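Local coordinates for protein bifunctional endomannanase/endoglucanase (Caldanaerobius polysaccharolyticus, PDB 3W0K) that probably hydrolyses beta-linked glucan and mannan chains internally, as a bifunctional endomannanase/endoglucanase of glycoside hydrolase family 5, at residues F55-D66 against Y113-Y122. Sequence-based numbering, arbitrary orientation.
Sequences FNPDKKVFEYID and YQWELFAKRY
Helix segments 62-66 and 113-121 run in roughly the same direction, their axes 12.3 Å apart and inclined at 48°, while the residues leading into the first, from F55 on, continue the contact along the second helix toward Y113. F62 fills the middle: its ring receives the edge of F118 on one face, an edge-to-face pair, and CE1 of F62 reaches L117 CD1 at its rim. I65 CD1 lies 3.6 Å from F118 CE1, closing the apolar cluster beside F62. At the other end, Y113 CG stands anti to the backbone N (chi1 170°), which turns the ring toward 55-57: F55 CD1 sits over one face, P57 CD approaches the edge in plane, and P57 CG touches L117 CD1 at 3.7 Å. The polar end is built on R121, whose chain extends from CG to NE and lays the guanidinium against F62, with F62 CB over its centre 3.4 Å from R121 CZ. It grips D66 side-on: R121 NE gives an almost straight bond (177°) to the syn lone pair of D66 OD1, and R121 NH2 reaches D66 OD2 at 2.8 Å, both bonds being part of one salt bridge. Y122 OH donates to the same D66 OD1 at 2.7 Å, nearly along its C-O bond. An alanine in place of R121 would probably leave the D66 carboxylate without its counter-charge and uncover the CB side of F62. Behind this seam I65 and F118 reach strand 78-83, so the contact joins two neighbouring outer helices of the TIM barrel. Two donors on OD1 and one on OD2 fix the carboxylate's rotation and would favour its charged form, tying the first turns of one helix to the C-terminal end of the next beside an aromatic core.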
loop_
_atom_site.group_PDB
_atom_site.type_symbol
_atom_site.label_atom_id
_atom_site.label_comp_id
_atom_site.label_asym_id
_atom_site.label_seq_id
_atom_site.Cartn_x
_atom_site.Cartn_y
_atom_site.Cartn_z
ATOM N N PHE A 55 -14.573 19.675 5.381
ATOM C CA PHE A 55 -15.562 20.107 4.407
ATOM C C PHE A 55 -15.211 21.314 3.547
ATOM O O PHE A 55 -16.029 21.763 2.742
ATOM C CB PHE A 55 -16.923 20.248 5.080
ATOM C CG PHE A 55 -17.453 18.948 5.600
ATOM C CD1 PHE A 55 -18.239 18.131 4.792
ATOM C CD2 PHE A 55 -17.111 18.504 6.871
ATOM C CE1 PHE A 55 -18.673 16.888 5.242
ATOM C CE2 PHE A 55 -17.540 17.260 7.332
ATOM C CZ PHE A 55 -18.320 16.452 6.515
ATOM N N ASN A 56 -13.982 21.806 3.682
ATOM C CA ASN A 56 -13.520 22.930 2.870
ATOM C C ASN A 56 -12.201 22.549 2.195
ATOM O O ASN A 56 -11.171 23.191 2.400
ATOM C CB ASN A 56 -13.338 24.191 3.717
ATOM C CG ASN A 56 -13.118 25.437 2.869
ATOM O OD1 ASN A 56 -13.899 25.727 1.963
ATOM N ND2 ASN A 56 -12.046 26.168 3.151
ATOM N N PRO A 57 -12.215 21.485 1.378
ATOM C CA PRO A 57 -10.979 21.079 0.710
ATOM C C PRO A 57 -10.559 22.071 -0.367
ATOM O O PRO A 57 -11.400 22.756 -0.952
ATOM C CB PRO A 57 -11.365 19.738 0.089
ATOM C CG PRO A 57 -12.795 19.950 -0.271
ATOM C CD PRO A 57 -13.337 20.623 0.970
ATOM N N ASP A 58 -9.254 22.196 -0.575
ATOM C CA ASP A 58 -8.740 23.066 -1.623
ATOM C C ASP A 58 -8.732 22.161 -2.851
ATOM O O ASP A 58 -7.769 21.432 -3.093
ATOM C CB ASP A 58 -7.320 23.538 -1.292
ATOM C CG ASP A 58 -6.757 24.499 -2.334
ATOM O OD1 ASP A 58 -7.402 24.723 -3.381
ATOM O OD2 ASP A 58 -5.654 25.033 -2.101
ATOM N N LYS A 59 -9.824 22.195 -3.608
ATOM C CA LYS A 59 -9.968 21.354 -4.790
ATOM C C LYS A 59 -8.934 21.598 -5.888
ATOM O O LYS A 59 -8.746 20.749 -6.762
ATOM C CB LYS A 59 -11.404 21.435 -5.321
ATOM C CG LYS A 59 -12.433 20.990 -4.281
ATOM C CD LYS A 59 -13.863 21.061 -4.790
ATOM C CE LYS A 59 -14.839 20.647 -3.695
ATOM N NZ LYS A 59 -16.265 20.790 -4.108
ATOM N N LYS A 60 -8.234 22.727 -5.814
ATOM C CA LYS A 60 -7.188 23.061 -6.782
ATOM C C LYS A 60 -6.067 22.022 -6.675
ATOM O O LYS A 60 -5.444 21.656 -7.672
ATOM C CB LYS A 60 -6.637 24.464 -6.490
ATOM C CG LYS A 60 -5.408 24.877 -7.295
ATOM C CD LYS A 60 -5.738 25.137 -8.755
ATOM C CE LYS A 60 -4.512 25.626 -9.516
ATOM N NZ LYS A 60 -4.813 25.879 -10.952
ATOM N N VAL A 61 -5.840 21.534 -5.459
ATOM C CA VAL A 61 -4.807 20.535 -5.200
ATOM C C VAL A 61 -5.095 19.223 -5.934
ATOM O O VAL A 61 -4.167 18.509 -6.322
ATOM C CB VAL A 61 -4.655 20.279 -3.679
ATOM C CG1 VAL A 61 -3.574 19.238 -3.408
ATOM C CG2 VAL A 61 -4.305 21.580 -2.965
ATOM N N PHE A 62 -6.374 18.932 -6.167
ATOM C CA PHE A 62 -6.771 17.709 -6.865
ATOM C C PHE A 62 -6.248 17.665 -8.302
ATOM O O PHE A 62 -6.262 16.611 -8.942
ATOM C CB PHE A 62 -8.293 17.539 -6.864
ATOM C CG PHE A 62 -8.896 17.363 -5.495
ATOM C CD1 PHE A 62 -10.261 17.554 -5.306
ATOM C CD2 PHE A 62 -8.113 17.004 -4.397
ATOM C CE1 PHE A 62 -10.842 17.390 -4.049
ATOM C CE2 PHE A 62 -8.688 16.840 -3.136
ATOM C CZ PHE A 62 -10.052 17.034 -2.964
ATOM N N GLU A 63 -5.803 18.809 -8.817
ATOM C CA GLU A 63 -5.254 18.852 -10.166
ATOM C C GLU A 63 -3.997 17.992 -10.254
ATOM O O GLU A 63 -3.649 17.505 -11.328
ATOM C CB GLU A 63 -4.983 20.291 -10.601
ATOM C CG GLU A 63 -6.267 21.066 -10.840
ATOM C CD GLU A 63 -6.043 22.510 -11.252
ATOM O OE1 GLU A 63 -7.033 23.271 -11.254
ATOM O OE2 GLU A 63 -4.895 22.885 -11.578
ATOM N N TYR A 64 -3.328 17.800 -9.119
ATOM C CA TYR A 64 -2.140 16.952 -9.077
ATOM C C TYR A 64 -2.569 15.503 -9.251
ATOM O O TYR A 64 -1.922 14.742 -9.964
ATOM C CB TYR A 64 -1.395 17.105 -7.755
ATOM C CG TYR A 64 -0.430 18.261 -7.737
ATOM C CD1 TYR A 64 0.861 18.122 -8.257
ATOM C CD2 TYR A 64 -0.793 19.487 -7.187
ATOM C CE1 TYR A 64 1.765 19.177 -8.225
ATOM C CE2 TYR A 64 0.109 20.550 -7.149
ATOM C CZ TYR A 64 1.381 20.386 -7.668
ATOM O OH TYR A 64 2.277 21.429 -7.622
ATOM N N ILE A 65 -3.667 15.128 -8.597
ATOM C CA ILE A 65 -4.183 13.768 -8.703
ATOM C C ILE A 65 -4.650 13.521 -10.138
ATOM O O ILE A 65 -4.412 12.448 -10.689
ATOM C CB ILE A 65 -5.307 13.504 -7.673
ATOM C CG1 ILE A 65 -4.760 13.721 -6.257
ATOM C CG2 ILE A 65 -5.830 12.075 -7.812
ATOM C CD1 ILE A 65 -5.794 13.613 -5.156
ATOM N N ASP A 66 -5.247 14.540 -10.761
ATOM C CA ASP A 66 -5.695 14.436 -12.155
ATOM C C ASP A 66 -4.482 14.144 -13.037
ATOM O O ASP A 66 -4.548 13.317 -13.949
ATOM C CB ASP A 66 -6.293 15.759 -12.653
ATOM C CG ASP A 66 -7.592 16.131 -11.973
ATOM O OD1 ASP A 66 -8.151 15.322 -11.208
ATOM O OD2 ASP A 66 -8.063 17.257 -12.230
ATOM N N TYR A 113 -16.959 12.071 2.999
ATOM C CA TYR A 113 -17.048 13.229 2.112
ATOM C C TYR A 113 -15.862 13.278 1.146
ATOM O O TYR A 113 -16.043 13.567 -0.038
ATOM C CB TYR A 113 -17.130 14.521 2.932
ATOM C CG TYR A 113 -16.985 15.793 2.125
ATOM C CD1 TYR A 113 -18.001 16.226 1.274
ATOM C CD2 TYR A 113 -15.826 16.565 2.215
ATOM C CE1 TYR A 113 -17.864 17.398 0.531
ATOM C CE2 TYR A 113 -15.682 17.734 1.479
ATOM C CZ TYR A 113 -16.700 18.144 0.640
ATOM O OH TYR A 113 -16.543 19.294 -0.099
ATOM N N GLN A 114 -14.662 12.979 1.648
ATOM C CA GLN A 114 -13.447 12.973 0.825
ATOM C C GLN A 114 -13.620 11.985 -0.318
ATOM O O GLN A 114 -13.345 12.302 -1.477
ATOM C CB GLN A 114 -12.229 12.516 1.635
ATOM C CG GLN A 114 -11.962 13.263 2.920
ATOM C CD GLN A 114 -11.436 14.655 2.696
ATOM O OE1 GLN A 114 -12.129 15.638 2.941
ATOM N NE2 GLN A 114 -10.192 14.748 2.249
ATOM N N TRP A 115 -14.050 10.774 0.026
ATOM C CA TRP A 115 -14.244 9.732 -0.968
ATOM C C TRP A 115 -15.360 10.042 -1.952
ATOM O O TRP A 115 -15.272 9.673 -3.121
ATOM C CB TRP A 115 -14.415 8.367 -0.298
ATOM C CG TRP A 115 -13.083 7.778 0.066
ATOM C CD1 TRP A 115 -12.657 7.398 1.308
ATOM C CD2 TRP A 115 -11.980 7.546 -0.825
ATOM N NE1 TRP A 115 -11.357 6.949 1.246
ATOM C CE2 TRP A 115 -10.918 7.030 -0.051
ATOM C CE3 TRP A 115 -11.786 7.733 -2.202
ATOM C CZ2 TRP A 115 -9.676 6.693 -0.607
ATOM C CZ3 TRP A 115 -10.552 7.402 -2.756
ATOM C CH2 TRP A 115 -9.513 6.886 -1.957
ATOM N N GLU A 116 -16.387 10.752 -1.495
ATOM C CA GLU A 116 -17.474 11.134 -2.389
ATOM C C GLU A 116 -16.943 12.160 -3.388
ATOM O O GLU A 116 -17.332 12.154 -4.556
ATOM C CB GLU A 116 -18.650 11.708 -1.604
ATOM C CG GLU A 116 -19.423 10.662 -0.818
ATOM C CD GLU A 116 -20.574 11.254 -0.024
ATOM O OE1 GLU A 116 -20.397 12.335 0.576
ATOM O OE2 GLU A 116 -21.654 10.632 0.004
ATOM N N LEU A 117 -16.044 13.029 -2.924
ATOM C CA LEU A 117 -15.431 14.042 -3.784
ATOM C C LEU A 117 -14.692 13.367 -4.934
ATOM O O LEU A 117 -14.884 13.723 -6.095
ATOM C CB LEU A 117 -14.440 14.902 -3.000
ATOM C CG LEU A 117 -14.976 15.952 -2.031
ATOM C CD1 LEU A 117 -13.805 16.578 -1.295
ATOM C CD2 LEU A 117 -15.769 17.010 -2.790
ATOM N N PHE A 118 -13.862 12.379 -4.607
ATOM C CA PHE A 118 -13.108 11.660 -5.625
ATOM C C PHE A 118 -14.017 10.824 -6.518
ATOM O O PHE A 118 -13.795 10.737 -7.726
ATOM C CB PHE A 118 -12.014 10.798 -4.982
ATOM C CG PHE A 118 -10.922 11.602 -4.336
ATOM C CD1 PHE A 118 -10.353 12.688 -4.997
ATOM C CD2 PHE A 118 -10.470 11.285 -3.058
ATOM C CE1 PHE A 118 -9.350 13.446 -4.395
ATOM C CE2 PHE A 118 -9.470 12.036 -2.448
ATOM C CZ PHE A 118 -8.908 13.118 -3.115
ATOM N N ALA A 119 -15.052 10.226 -5.933
ATOM C CA ALA A 119 -15.993 9.427 -6.714
ATOM C C ALA A 119 -16.663 10.310 -7.765
ATOM O O ALA A 119 -16.788 9.918 -8.928
ATOM C CB ALA A 119 -17.039 8.793 -5.805
ATOM N N LYS A 120 -17.065 11.511 -7.360
ATOM C CA LYS A 120 -17.704 12.445 -8.282
ATOM C C LYS A 120 -16.727 12.980 -9.321
ATOM O O LYS A 120 -17.036 13.020 -10.514
ATOM C CB LYS A 120 -18.319 13.624 -7.528
ATOM C CG LYS A 120 -19.589 13.289 -6.774
ATOM C CD LYS A 120 -20.259 14.550 -6.247
ATOM C CE LYS A 120 -19.486 15.165 -5.094
ATOM N NZ LYS A 120 -19.573 14.315 -3.876
ATOM N N ARG A 121 -15.536 13.357 -8.869
ATOM C CA ARG A 121 -14.526 13.915 -9.758
ATOM C C ARG A 121 -14.117 12.961 -10.872
ATOM O O ARG A 121 -13.959 13.369 -12.024
ATOM C CB ARG A 121 -13.286 14.334 -8.963
ATOM C CG ARG A 121 -12.328 15.214 -9.749
ATOM C CD ARG A 121 -11.141 15.628 -8.905
ATOM N NE ARG A 121 -10.264 16.545 -9.628
ATOM C CZ ARG A 121 -10.371 17.869 -9.590
ATOM N NH1 ARG A 121 -11.323 18.443 -8.862
ATOM N NH2 ARG A 121 -9.515 18.625 -10.264
ATOM N N TYR A 122 -13.985 11.682 -10.536
ATOM C CA TYR A 122 -13.550 10.698 -11.514
ATOM C C TYR A 122 -14.629 9.770 -12.056
ATOM O O TYR A 122 -14.317 8.760 -12.690
ATOM C CB TYR A 122 -12.369 9.903 -10.947
ATOM C CG TYR A 122 -11.223 10.796 -10.526
ATOM C CD1 TYR A 122 -10.582 11.619 -11.455
ATOM C CD2 TYR A 122 -10.814 10.862 -9.192
ATOM C CE1 TYR A 122 -9.570 12.488 -11.066
ATOM C CE2 TYR A 122 -9.803 11.729 -8.793
ATOM C CZ TYR A 122 -9.187 12.541 -9.735
ATOM O OH TYR A 122 -8.202 13.419 -9.348
HETATM O O HOH W 1 -16.799 22.473 -0.522
#